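Local coordinates for protein cadherin-23 (Mus musculus, PDB 5UZ8) that probably mediates calcium-dependent adhesion in hearing mechanotransduction through a long chain of extracellular cadherin repeats, at residues Thr16-Glu21 and Glu105-Asn110; Glu127-Gly132 and Ile171-Ser176; Asn292-Ala297 and Trp306-Leu311. All coordinates share one frame; numbering follows the deposited sequence. Where two conformers were deposited one is given.

Overall arrangement
The chain runs through three cadherin repeats, and each contact belongs to a different one. Contact 1 comes first. It closes a loop of 83 residues by pairing strand 15-20 with strand 97-107, and it runs out into the calcium-bound linker to the second repeat. Contact 2 follows, about 47 Å away between centres. It closes a 38-residue loop and ties the turn after strand 121-126 to the end of strand 170-173. Contact 3 is a beta hairpin with 8 residues between its segments. Its centre lies about 36 Å from that of contact 2 and 81 Å from that of contact 1. The three follow in series, without nesting or crossing.

Contact 1. Residues Thr16-Glu21 and Glu105-Asn110; sequences TERVLE and EIVDIN. With CA (calcium ion), chain J; CA (calcium ion), chain K; CA (calcium ion), chain I.
The Arg-18 guanidinium has Val-107 CG2 over the centre of one face, 3.7 Å above its plane. Glu-105 OE2 sits at the edge, near that plane. The salt bridge is long, 3.9 Å from Arg-18 NH1 to Glu-105 OE2. The two side chains lie side by side and point the same way, but the carboxylate is turned 83° from the guanidinium. Glu-105 OE1 accepts from a water that also donates to Thr-16 OG1.

Beneath these groups the backbones form a parallel ladder, with Arg-18, Val-19 and Leu-20 facing Glu-105, Ile-106 and Val-107. This is the A'-G pairing of the cadherin fold. The last rung is Glu-21 N to Val-107 O, 3.0 Å. On the other face, Val-19 CB meets Ile-106 CD1 at 4.0 Å.

Glu-21 CG lies between the backbone N and the carbonyl carbon (chi1 68°), and the extended chain beyond carries the carboxylate to two calcium ions. OE1 binds one at 2.3 Å. With its anti lone pair it also accepts from Ile-109 N, 2.9 Å and fairly straight at 166°. Asp-108 OD1 and Ile-109 O bind the same ion; Glu-77, Asp-111 and Asp-144 complete its site. The Asp-108 carboxylate also has a polar partner in Ser-145. Glu-21 OE2 binds the second ion at 2.4 Å; Tyr-76 is a further polar partner of Glu-21. The gathered acidic oxygens would be expected to repel one another without the ions, so the linker geometry probably depends on calcium.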
ATOM      1  N   THR A  16      34.484  23.530  15.927  1.00 17.92           N
ATOM      2  CA  THR A  16      33.365  22.787  15.393  1.00 18.62           C
ATOM      3  C   THR A  16      33.205  21.451  16.123  1.00 19.32           C
ATOM      4  O   THR A  16      34.171  20.885  16.651  1.00 18.19           O
ATOM      5  CB  THR A  16      33.486  22.607  13.875  1.00 20.20           C
ATOM      6  OG1 THR A  16      32.255  22.078  13.347  1.00 21.26           O
ATOM      7  CG2 THR A  16      34.662  21.649  13.519  1.00 20.77           C
ATOM      8  N   GLU A  17      31.963  20.964  16.154  1.00 19.82           N
ATOM      9  CA  GLU A  17      31.656  19.678  16.746  1.00 20.61           C
ATOM     10  C   GLU A  17      30.363  19.190  16.077  1.00 20.13           C
ATOM     11  O   GLU A  17      29.503  20.000  15.698  1.00 18.13           O
ATOM     12  CB  GLU A  17      31.471  19.896  18.254  1.00 23.21           C
ATOM     13  CG  GLU A  17      31.874  18.812  19.199  1.00 27.23           C
ATOM     14  CD  GLU A  17      33.339  18.413  19.155  1.00 31.97           C
ATOM     15  OE1 GLU A  17      34.241  19.144  19.641  1.00 37.79           O
ATOM     16  OE2 GLU A  17      33.577  17.309  18.679  1.00 36.56           O
ATOM     17  N   ARG A  18      30.248  17.879  15.923  1.00 19.79           N
ATOM     18  CA  ARG A  18      28.995  17.247  15.533  1.00 20.65           C
ATOM     19  C   ARG A  18      28.074  17.051  16.731  1.00 19.38           C
ATOM     20  O   ARG A  18      28.537  16.736  17.841  1.00 18.51           O
ATOM     21  CB  ARG A  18      29.277  15.908  14.870  1.00 23.13           C
ATOM     22  CG  ARG A  18      29.948  16.051  13.528  1.00 25.94           C
ATOM     23  CD  ARG A  18      30.747  14.810  13.160  1.00 30.25           C
ATOM     24  NE  ARG A  18      29.893  13.653  12.903  1.00 33.67           N
ATOM     25  CZ  ARG A  18      29.176  13.448  11.790  1.00 36.51           C
ATOM     26  NH1 ARG A  18      29.154  14.347  10.801  1.00 39.71           N
ATOM     27  NH2 ARG A  18      28.450  12.329  11.668  1.00 38.14           N
ATOM     28  N   VAL A  19      26.770  17.212  16.507  1.00 17.23           N
ATOM     29  CA  VAL A  19      25.775  17.028  17.545  1.00 16.68           C
ATOM     30  C   VAL A  19      24.640  16.213  16.942  1.00 16.52           C
ATOM     31  O   VAL A  19      24.085  16.592  15.911  1.00 15.69           O
ATOM     32  CB  VAL A  19      25.217  18.375  18.016  1.00 16.00           C
ATOM     33  CG1 VAL A  19      24.063  18.203  18.986  1.00 15.88           C
ATOM     34  CG2 VAL A  19      26.336  19.212  18.642  1.00 16.62           C
ATOM     35  N   LEU A  20      24.266  15.135  17.603  1.00 17.57           N
ATOM     36  CA  LEU A  20      23.093  14.359  17.141  1.00 18.11           C
ATOM     37  C   LEU A  20      21.836  15.139  17.407  1.00 16.69           C
ATOM     38  O   LEU A  20      21.613  15.622  18.531  1.00 16.89           O
ATOM     39  CB  LEU A  20      22.983  13.025  17.860  1.00 20.42           C
ATOM     40  CG  LEU A  20      24.141  12.053  17.709  1.00 22.79           C
ATOM     41  CD1 LEU A  20      23.958  10.883  18.667  1.00 24.53           C
ATOM     42  CD2 LEU A  20      24.226  11.548  16.276  1.00 24.49           C
ATOM     43  N   GLU A  21      20.980  15.261  16.402  1.00 15.54           N
ATOM     44  CA  GLU A  21      19.657  15.812  16.669  1.00 14.86           C
ATOM     45  C   GLU A  21      18.986  15.039  17.805  1.00 15.23           C
ATOM     46  O   GLU A  21      19.234  13.854  17.992  1.00 15.38           O
ATOM     47  CB  GLU A  21      18.781  15.829  15.424  1.00 14.36           C
ATOM     48  CG  GLU A  21      18.385  14.462  14.922  1.00 14.66           C
ATOM     49  CD  GLU A  21      17.272  14.504  13.894  1.00 14.44           C
ATOM     50  OE1 GLU A  21      17.294  13.657  12.958  1.00 14.67           O
ATOM     51  OE2 GLU A  21      16.377  15.360  14.038  1.00 14.10           O
ATOM     52  N   GLU A 105      27.619  21.076  13.908  1.00 15.54           N
ATOM     53  CA  GLU A 105      27.106  20.366  12.739  1.00 16.52           C
ATOM     54  C   GLU A 105      26.059  19.371  13.223  1.00 15.19           C
ATOM     55  O   GLU A 105      26.381  18.407  13.906  1.00 14.42           O
ATOM     56  CB  GLU A 105      28.257  19.633  12.056  1.00 18.32           C
ATOM     57  CG  GLU A 105      27.915  18.834  10.798  1.00 20.17           C
ATOM     58  CD  GLU A 105      29.165  18.296  10.112  1.00 22.68           C
ATOM     59  OE1 GLU A 105      30.267  18.352  10.689  1.00 24.23           O
ATOM     60  OE2 GLU A 105      29.062  17.837   8.980  1.00 25.69           O
ATOM     61  N   ILE A 106      24.800  19.630  12.907  1.00 14.97           N
ATOM     62  CA  ILE A 106      23.735  18.746  13.372  1.00 14.54           C
ATOM     63  C   ILE A 106      23.726  17.469  12.518  1.00 14.76           C
ATOM     64  O   ILE A 106      23.849  17.525  11.292  1.00 15.50           O
ATOM     65  CB  ILE A 106      22.367  19.462  13.395  1.00 14.83           C
ATOM     66  CG1 ILE A 106      22.437  20.779  14.174  1.00 15.15           C
ATOM     67  CG2 ILE A 106      21.306  18.580  14.020  1.00 14.79           C
ATOM     68  CD1 ILE A 106      23.104  20.637  15.529  1.00 15.01           C
ATOM     69  N   VAL A 107      23.568  16.320  13.174  1.00 14.55           N
ATOM     70  CA  VAL A 107      23.629  15.013  12.515  1.00 14.96           C
ATOM     71  C   VAL A 107      22.231  14.419  12.519  1.00 14.48           C
ATOM     72  O   VAL A 107      21.574  14.355  13.566  1.00 13.73           O
ATOM     73  CB  VAL A 107      24.565  14.083  13.271  1.00 15.32           C
ATOM     74  CG1 VAL A 107      24.591  12.692  12.649  1.00 16.73           C
ATOM     75  CG2 VAL A 107      25.963  14.685  13.295  1.00 16.01           C
ATOM     76  N   ASP A 108      21.778  14.011  11.340  1.00 14.44           N
ATOM     77  CA  ASP A 108      20.470  13.383  11.171  1.00 14.51           C
ATOM     78  C   ASP A 108      20.460  12.027  11.871  1.00 14.49           C
ATOM     79  O   ASP A 108      21.401  11.223  11.720  1.00 14.83           O
ATOM     80  CB  ASP A 108      20.235  13.196   9.663  1.00 15.32           C
ATOM     81  CG  ASP A 108      18.884  12.595   9.302  1.00 15.95           C
ATOM     82  OD1 ASP A 108      17.854  12.897   9.965  1.00 15.43           O
ATOM     83  OD2 ASP A 108      18.853  11.868   8.267  1.00 16.63           O
ATOM     84  N   ILE A 109      19.382  11.748  12.581  1.00 14.41           N
ATOM     85  CA  ILE A 109      19.065  10.384  13.043  1.00 14.87           C
ATOM     86  C   ILE A 109      17.779   9.911  12.363  1.00 15.11           C
ATOM     87  O   ILE A 109      17.005  10.714  11.839  1.00 14.95           O
ATOM     88  CB  ILE A 109      18.947  10.273  14.597  1.00 14.82           C
ATOM     89  CG1 ILE A 109      17.630  10.852  15.102  1.00 14.58           C
ATOM     90  CG2 ILE A 109      20.152  10.904  15.288  1.00 14.40           C
ATOM     91  CD1 ILE A 109      17.447  10.835  16.617  1.00 14.73           C
ATOM     92  N   ASN A 110      17.551   8.610  12.366  1.00 15.48           N
ATOM     93  CA  ASN A 110      16.416   8.043  11.695  1.00 16.39           C
ATOM     94  C   ASN A 110      15.190   8.086  12.599  1.00 16.53           C
ATOM     95  O   ASN A 110      14.736   7.051  13.116  1.00 17.17           O
ATOM     96  CB  ASN A 110      16.709   6.621  11.209  1.00 17.41           C
ATOM     97  CG  ASN A 110      15.625   6.095  10.290  1.00 18.25           C
ATOM     98  OD1 ASN A 110      14.923   6.877   9.669  1.00 17.80           O
ATOM     99  ND2 ASN A 110      15.488   4.786  10.196  1.00 19.02           N
TER
HETATM  100 CA    CA J2609      15.979  12.875  11.184  1.00 14.33          CA
HETATM  101 CA    CA K2610      14.011  15.035  13.723  1.00 18.18          CA
HETATM  102 CA    CA I2608      13.287   7.580   8.096  1.00 13.06          CA
HETATM  103  O   HOH W   1      31.779  19.456  12.905  1.00 22.64           O
HETATM  104  O   HOH W   2      11.743  14.677  13.186  1.00 17.11           O
HETATM  105  O   HOH W   3      13.149  15.824  15.881  1.00 17.44           O

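Contact 2. Residues Glu127-Gly132 and Ile171-Ser176; sequences EDIAVG and ISVLSS. With CA (calcium ion), chain F; CA (calcium ion), chain G.
Gly-132 N donates to Val-173 O, 2.8 Å away, with an angle of 159° at the hydrogen. This is the one hydrogen bond between the two segments. Gly-132 has a positive phi of 93°, and there the backbone turns toward strand 134-141. The next residue, Thr-133, also shares a backbone hydrogen bond with Val-173.

The side chain of Val-173 points toward the 127-132 loop. With Ile-129 CG1 anti to the backbone N (chi1 -175°), Ile-129 CG2 lies between the backbone N and the carbonyl carbon and meets Val-173 CG2 at 3.8 Å. Ile-129 CD1 lies close to the same valine methyl. Val-173 CB rests against Ala-130 O, 3.8 Å away. Ile-135 of strand 134-141 touches both Ile-129 and Val-173 and continues this apolar cluster.

In the Greek-key cadherin fold, 127-132 is the turn from strand A' to strand B. The segment 171-176 is the end of strand E and the start of the loop that follows. The contact therefore joins a crossing between the two sheets to the C-terminal end of an inner strand of one of them.

Val-131 covers the outgoing loop with its two methyls. CG1 lies 3.6 Å from Leu-174 O, and CG2 lies 3.7 Å from Ser-176 N. Ser-175 OG turns to Gly-160 O instead.

At the start of the turn, Glu-127 bridges two calcium ions of the next linker. Its OE2 binds one at 2.3 Å and its OE1 binds the other at 2.4 Å. Glu-127 OE1 also accepts a hydrogen bond from Arg-179 N. A bound glutathione lies about 4 Å from the side chain of Ser-176.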
ATOM      1  N   GLU A 127     -11.037  -9.320 -14.759  1.00 14.84           N
ATOM      2  CA  GLU A 127     -10.391 -10.601 -14.527  1.00 14.96           C
ATOM      3  C   GLU A 127      -9.501 -11.074 -15.665  1.00 15.74           C
ATOM      4  O   GLU A 127      -8.600 -11.902 -15.434  1.00 16.28           O
ATOM      5  CB  GLU A 127     -11.432 -11.678 -14.149  1.00 15.01           C
ATOM      6  CG  GLU A 127     -12.459 -12.004 -15.223  1.00 15.17           C
ATOM      7  CD  GLU A 127     -13.333 -13.178 -14.837  1.00 15.37           C
ATOM      8  OE1 GLU A 127     -12.775 -14.175 -14.325  1.00 15.54           O
ATOM      9  OE2 GLU A 127     -14.585 -13.090 -14.965  1.00 14.80           O
ATOM     10  N   ASP A 128      -9.682 -10.521 -16.866  1.00 16.10           N
ATOM     11  CA  ASP A 128      -8.816 -10.876 -17.996  1.00 18.00           C
ATOM     12  C   ASP A 128      -7.609  -9.935 -18.172  1.00 17.84           C
ATOM     13  O   ASP A 128      -6.935  -9.957 -19.206  1.00 18.70           O
ATOM     14  CB  ASP A 128      -9.628 -11.016 -19.293  1.00 19.33           C
ATOM     15  CG  ASP A 128     -10.275  -9.729 -19.731  1.00 20.93           C
ATOM     16  OD1 ASP A 128     -10.220  -8.734 -18.975  1.00 21.01           O
ATOM     17  OD2 ASP A 128     -10.856  -9.709 -20.850  1.00 23.05           O
ATOM     18  N   ILE A 129      -7.360  -9.078 -17.188  1.00 17.06           N
ATOM     19  CA  ILE A 129      -6.200  -8.181 -17.212  1.00 17.25           C
ATOM     20  C   ILE A 129      -4.904  -8.961 -17.483  1.00 18.06           C
ATOM     21  O   ILE A 129      -4.691 -10.033 -16.909  1.00 17.78           O
ATOM     22  CB  ILE A 129      -6.078  -7.413 -15.890  1.00 16.24           C
ATOM     23  CG1 ILE A 129      -4.959  -6.385 -15.951  1.00 16.52           C
ATOM     24  CG2 ILE A 129      -5.890  -8.367 -14.704  1.00 15.76           C
ATOM     25  CD1 ILE A 129      -5.037  -5.398 -14.802  1.00 16.15           C
ATOM     26  N   ALA A 130      -4.053  -8.419 -18.343  1.00 18.98           N
ATOM     27  CA  ALA A 130      -2.839  -9.119 -18.766  1.00 20.44           C
ATOM     28  C   ALA A 130      -1.816  -9.226 -17.634  1.00 20.04           C
ATOM     29  O   ALA A 130      -1.601  -8.262 -16.901  1.00 19.03           O
ATOM     30  CB  ALA A 130      -2.218  -8.436 -19.974  1.00 21.98           C
ATOM     31  N   VAL A 131      -1.161 -10.387 -17.534  1.00 21.24           N
ATOM     32  CA  VAL A 131      -0.029 -10.556 -16.605  1.00 21.76           C
ATOM     33  C   VAL A 131       1.005  -9.484 -16.911  1.00 22.39           C
ATOM     34  O   VAL A 131       1.254  -9.153 -18.081  1.00 23.28           O
ATOM     35  CB  VAL A 131       0.582 -11.953 -16.679  1.00 23.75           C
ATOM     36  CG1 VAL A 131       1.884 -12.061 -15.897  1.00 24.65           C
ATOM     37  CG2 VAL A 131      -0.434 -12.986 -16.206  1.00 23.86           C
ATOM     38  N   GLY A 132       1.560  -8.902 -15.855  1.00 21.71           N
ATOM     39  CA  GLY A 132       2.510  -7.798 -15.996  1.00 22.21           C
ATOM     40  C   GLY A 132       1.940  -6.379 -15.942  1.00 21.28           C
ATOM     41  O   GLY A 132       2.715  -5.419 -15.853  1.00 21.57           O
ATOM     42  N   ILE A 171       2.324  -1.769  -8.191  1.00 13.30           N
ATOM     43  CA  ILE A 171       1.748  -3.088  -7.942  1.00 13.50           C
ATOM     44  C   ILE A 171       1.236  -3.634  -9.274  1.00 14.11           C
ATOM     45  O   ILE A 171       0.426  -2.952  -9.951  1.00 14.62           O
ATOM     46  CB  ILE A 171       0.643  -3.020  -6.897  1.00 13.57           C
ATOM     47  CG1 ILE A 171       1.249  -2.575  -5.551  1.00 13.75           C
ATOM     48  CG2 ILE A 171      -0.024  -4.392  -6.733  1.00 13.94           C
ATOM     49  CD1 ILE A 171       0.245  -2.338  -4.428  1.00 14.00           C
ATOM     50  N   SER A 172       1.722  -4.826  -9.629  1.00 14.33           N
ATOM     51  CA  SER A 172       1.419  -5.432 -10.928  0.50 14.96           C
ATOM     52  C   SER A 172       0.800  -6.818 -10.790  1.00 15.09           C
ATOM     53  O   SER A 172       0.919  -7.469  -9.762  1.00 14.50           O
ATOM     54  CB  SER A 172       2.659  -5.517 -11.809  0.50 15.81           C
ATOM     55  OG  SER A 172       3.678  -6.310 -11.220  0.50 15.66           O
ATOM     56  N   VAL A 173       0.160  -7.253 -11.861  1.00 15.60           N
ATOM     57  CA  VAL A 173      -0.418  -8.590 -11.938  1.00 16.01           C
ATOM     58  C   VAL A 173       0.714  -9.577 -12.147  1.00 17.31           C
ATOM     59  O   VAL A 173       1.433  -9.489 -13.133  1.00 18.53           O
ATOM     60  CB  VAL A 173      -1.393  -8.721 -13.110  1.00 16.04           C
ATOM     61  CG1 VAL A 173      -1.962 -10.147 -13.166  1.00 15.98           C
ATOM     62  CG2 VAL A 173      -2.522  -7.713 -12.962  1.00 15.70           C
ATOM     63  N   LEU A 174       0.848 -10.538 -11.239  1.00 17.98           N
ATOM     64  CA  LEU A 174       1.943 -11.528 -11.305  1.00 19.85           C
ATOM     65  C   LEU A 174       1.485 -12.841 -11.976  1.00 20.34           C
ATOM     66  O   LEU A 174       2.273 -13.541 -12.610  1.00 21.11           O
ATOM     67  CB  LEU A 174       2.488 -11.756  -9.886  1.00 20.31           C
ATOM     68  CG  LEU A 174       3.610 -12.787  -9.684  1.00 22.40           C
ATOM     69  CD1 LEU A 174       4.900 -12.365 -10.393  1.00 23.79           C
ATOM     70  CD2 LEU A 174       3.836 -13.018  -8.195  1.00 22.53           C
ATOM     71  N   SER A 175       0.222 -13.199 -11.800  1.00 19.58           N
ATOM     72  CA  SER A 175      -0.361 -14.309 -12.535  1.00 20.66           C
ATOM     73  C   SER A 175      -1.855 -14.059 -12.767  1.00 19.33           C
ATOM     74  O   SER A 175      -2.458 -13.192 -12.153  1.00 17.69           O
ATOM     75  CB  SER A 175      -0.176 -15.609 -11.775  1.00 21.97           C
ATOM     76  OG  SER A 175      -0.784 -15.421 -10.514  1.00 22.37           O
ATOM     77  N   SER A 176      -2.450 -14.820 -13.671  1.00 19.89           N
ATOM     78  CA  SER A 176      -3.782 -14.461 -14.163  1.00 19.25           C
ATOM     79  C   SER A 176      -4.851 -14.542 -13.059  1.00 18.27           C
ATOM     80  O   SER A 176      -4.787 -15.378 -12.150  1.00 18.58           O
ATOM     81  CB  SER A 176      -4.171 -15.328 -15.362  1.00 20.68           C
ATOM     82  OG  SER A 176      -4.174 -16.675 -15.002  1.00 21.87           O
TER
HETATM   83 CA    CA F2605     -16.456 -14.432 -15.199  1.00 14.15          CA
HETATM   84 CA    CA G2606     -13.100 -16.455 -14.817  1.00 16.22          CA
HETATM   85  O   HOH W   4     -10.705 -16.468 -15.349  1.00 16.02           O

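Contact 3. Residues Asn292-Ala297 and Trp306-Leu311; sequences NLTVVA and WGTTML
Val-296 CG1 is anti to the backbone N (chi1 -175°), and Thr-308 OG1 lies between the backbone N and the carbonyl carbon (chi1 60°). In both residues this puts CG2 anti to the carbonyl carbon, and the two CG2 methyls meet at 3.8 Å. These side chains lie side by side and point the same way. Thr-294 brings its own methyl to the same spot. Its CG2 is anti to the backbone N and lies 3.9 Å from Thr-308 CG2. Three methyls thus group on one face of the sheet. At one end of this face, Val-296 CG1 touches Trp-306 CB at 4.1 Å, while the indole leads away from the hairpin partner. At the other end is Met-310. It was deposited in two conformers, so the close approach of its sulfur to Thr-294 is doubtful.

The opposite face carries Leu-293, Val-295, Thr-309 and Leu-311. Leu-293 CD1 lies 4.2 Å from Leu-311 CD2, with the two side chains alongside each other. Val-295 CG2 packs on Leu-311 CB at 4.0 Å. Thr-309 OG1 bonds to Lys-225 O, so this buried hydroxyl has a partner.

The backbones form a regular antiparallel hairpin, strands F and G of the cadherin fold. The hydrogen-bonded pairs are Leu-293 with Leu-311, Val-295 with Thr-309 and Ala-297 with Gly-307. Each is joined in both directions. The bond from Val-295 N to Thr-309 O is 2.8 Å long with 168° at the hydrogen.

Strand 290-298 is bonded on its other side to strand 259-263. Strand 306-316 runs parallel to strand 227-233, whose Phe-228 touches both Thr-309 and Leu-311. The hairpin is therefore the inner pair of a four-stranded mixed sheet.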
ATOM      1  N   ASN A 292     -36.012 -36.939 -28.976  1.00 23.88           N
ATOM      2  CA  ASN A 292     -34.756 -36.556 -28.305  0.50 24.07           C
ATOM      3  C   ASN A 292     -34.536 -35.083 -28.608  1.00 23.39           C
ATOM      4  O   ASN A 292     -34.104 -34.689 -29.671  1.00 24.41           O
ATOM      5  CB  ASN A 292     -33.548 -37.433 -28.647  0.50 25.59           C
ATOM      6  CG  ASN A 292     -32.499 -37.457 -27.514  0.50 25.58           C
ATOM      7  OD1 ASN A 292     -32.706 -36.903 -26.446  0.50 24.54           O
ATOM      8  ND2 ASN A 292     -31.384 -38.109 -27.761  0.50 26.67           N
ATOM      9  N   LEU A 293     -34.928 -34.281 -27.630  1.00 21.99           N
ATOM     10  CA  LEU A 293     -34.930 -32.822 -27.733  1.00 21.88           C
ATOM     11  C   LEU A 293     -33.576 -32.298 -27.318  1.00 21.60           C
ATOM     12  O   LEU A 293     -32.848 -32.965 -26.536  1.00 20.50           O
ATOM     13  CB  LEU A 293     -35.972 -32.222 -26.810  1.00 21.62           C
ATOM     14  CG  LEU A 293     -37.399 -32.747 -26.984  1.00 23.01           C
ATOM     15  CD1 LEU A 293     -38.367 -32.177 -25.940  1.00 23.13           C
ATOM     16  CD2 LEU A 293     -37.859 -32.434 -28.378  1.00 23.68           C
ATOM     17  N   THR A 294     -33.216 -31.145 -27.863  1.00 20.93           N
ATOM     18  CA  THR A 294     -32.028 -30.447 -27.421  1.00 20.94           C
ATOM     19  C   THR A 294     -32.470 -29.240 -26.625  1.00 19.31           C
ATOM     20  O   THR A 294     -33.241 -28.414 -27.141  1.00 19.45           O
ATOM     21  CB  THR A 294     -31.183 -29.996 -28.616  1.00 22.35           C
ATOM     22  OG1 THR A 294     -30.714 -31.153 -29.296  1.00 24.36           O
ATOM     23  CG2 THR A 294     -29.985 -29.231 -28.125  1.00 22.51           C
ATOM     24  N   VAL A 295     -32.046 -29.171 -25.368  1.00 18.16           N
ATOM     25  CA  VAL A 295     -32.414 -28.061 -24.472  1.00 17.24           C
ATOM     26  C   VAL A 295     -31.196 -27.153 -24.425  1.00 17.14           C
ATOM     27  O   VAL A 295     -30.075 -27.631 -24.214  1.00 17.47           O
ATOM     28  CB  VAL A 295     -32.755 -28.561 -23.064  1.00 17.12           C
ATOM     29  CG1 VAL A 295     -33.197 -27.425 -22.154  1.00 17.28           C
ATOM     30  CG2 VAL A 295     -33.858 -29.609 -23.128  1.00 17.83           C
ATOM     31  N   VAL A 296     -31.409 -25.864 -24.631  1.00 16.80           N
ATOM     32  CA  VAL A 296     -30.325 -24.894 -24.690  1.00 16.58           C
ATOM     33  C   VAL A 296     -30.530 -23.894 -23.563  1.00 16.39           C
ATOM     34  O   VAL A 296     -31.649 -23.434 -23.365  1.00 16.56           O
ATOM     35  CB  VAL A 296     -30.368 -24.118 -26.011  1.00 16.95           C
ATOM     36  CG1 VAL A 296     -29.178 -23.173 -26.158  1.00 17.51           C
ATOM     37  CG2 VAL A 296     -30.472 -25.059 -27.190  1.00 17.93           C
ATOM     38  N   ALA A 297     -29.446 -23.558 -22.845  1.00 15.84           N
ATOM     39  CA  ALA A 297     -29.442 -22.469 -21.867  1.00 15.58           C
ATOM     40  C   ALA A 297     -28.469 -21.434 -22.395  1.00 15.54           C
ATOM     41  O   ALA A 297     -27.364 -21.791 -22.756  1.00 15.57           O
ATOM     42  CB  ALA A 297     -28.989 -22.957 -20.494  1.00 15.47           C
ATOM     43  N   TRP A 306     -23.706 -20.256 -24.752  1.00 15.66           N
ATOM     44  CA  TRP A 306     -24.710 -21.323 -24.577  1.00 15.18           C
ATOM     45  C   TRP A 306     -24.111 -22.646 -24.078  1.00 15.06           C
ATOM     46  O   TRP A 306     -22.906 -22.916 -24.219  1.00 15.09           O
ATOM     47  CB  TRP A 306     -25.458 -21.586 -25.909  1.00 16.15           C
ATOM     48  CG  TRP A 306     -24.559 -22.026 -27.011  1.00 17.01           C
ATOM     49  CD1 TRP A 306     -23.897 -21.207 -27.889  1.00 18.05           C
ATOM     50  CD2 TRP A 306     -24.161 -23.361 -27.335  1.00 17.65           C
ATOM     51  NE1 TRP A 306     -23.113 -21.942 -28.715  1.00 19.21           N
ATOM     52  CE2 TRP A 306     -23.268 -23.272 -28.422  1.00 18.91           C
ATOM     53  CE3 TRP A 306     -24.447 -24.626 -26.795  1.00 17.49           C
ATOM     54  CZ2 TRP A 306     -22.659 -24.390 -28.996  1.00 20.18           C
ATOM     55  CZ3 TRP A 306     -23.863 -25.757 -27.396  1.00 18.60           C
ATOM     56  CH2 TRP A 306     -22.972 -25.624 -28.475  1.00 20.02           C
ATOM     57  N   GLY A 307     -25.002 -23.473 -23.510  1.00 14.55           N
ATOM     58  CA  GLY A 307     -24.724 -24.838 -23.166  1.00 15.07           C
ATOM     59  C   GLY A 307     -25.990 -25.633 -23.482  1.00 15.03           C
ATOM     60  O   GLY A 307     -27.089 -25.076 -23.491  1.00 14.13           O
ATOM     61  N   THR A 308     -25.831 -26.920 -23.748  1.00 16.33           N
ATOM     62  CA  THR A 308     -26.964 -27.769 -24.074  1.00 16.91           C
ATOM     63  C   THR A 308     -26.953 -29.078 -23.279  1.00 17.72           C
ATOM     64  O   THR A 308     -25.957 -29.466 -22.666  1.00 17.85           O
ATOM     65  CB  THR A 308     -27.041 -28.162 -25.573  1.00 18.26           C
ATOM     66  OG1 THR A 308     -25.861 -28.868 -25.959  1.00 20.26           O
ATOM     67  CG2 THR A 308     -27.233 -26.946 -26.469  1.00 18.61           C
ATOM     68  N   THR A 309     -28.101 -29.718 -23.298  1.00 17.60           N
ATOM     69  CA  THR A 309     -28.228 -31.105 -22.907  1.00 18.55           C
ATOM     70  C   THR A 309     -29.339 -31.714 -23.743  1.00 19.46           C
ATOM     71  O   THR A 309     -30.070 -30.990 -24.436  1.00 18.57           O
ATOM     72  CB  THR A 309     -28.505 -31.230 -21.404  1.00 18.28           C
ATOM     73  OG1 THR A 309     -28.490 -32.613 -21.040  1.00 19.35           O
ATOM     74  CG2 THR A 309     -29.830 -30.625 -21.034  1.00 17.56           C
ATOM     75  N   MET A 310     -29.412 -33.045 -23.724  1.00 21.19           N
ATOM     76  CA  MET A 310     -30.441 -33.754 -24.463  0.50 21.87           C
ATOM     77  C   MET A 310     -31.521 -34.235 -23.501  1.00 21.92           C
ATOM     78  O   MET A 310     -31.244 -34.548 -22.334  1.00 21.33           O
ATOM     79  CB  MET A 310     -29.831 -34.918 -25.262  0.50 23.67           C
ATOM     80  CG  MET A 310     -28.839 -34.478 -26.341  0.50 24.84           C
ATOM     81  SD  MET A 310     -29.478 -33.169 -27.411  0.50 24.56           S
ATOM     82  CE  MET A 310     -28.044 -32.669 -28.370  0.50 25.36           C
ATOM     83  N   LEU A 311     -32.760 -34.273 -23.998  1.00 21.42           N
ATOM     84  CA  LEU A 311     -33.910 -34.674 -23.188  1.00 21.60           C
ATOM     85  C   LEU A 311     -34.689 -35.718 -23.994  1.00 22.63           C
ATOM     86  O   LEU A 311     -35.244 -35.392 -25.047  1.00 21.47           O
ATOM     87  CB  LEU A 311     -34.798 -33.480 -22.851  1.00 21.30           C
ATOM     88  CG  LEU A 311     -36.146 -33.778 -22.163  1.00 22.10           C
ATOM     89  CD1 LEU A 311     -35.954 -34.477 -20.831  1.00 23.14           C
ATOM     90  CD2 LEU A 311     -36.999 -32.522 -21.998  1.00 22.12           C
TER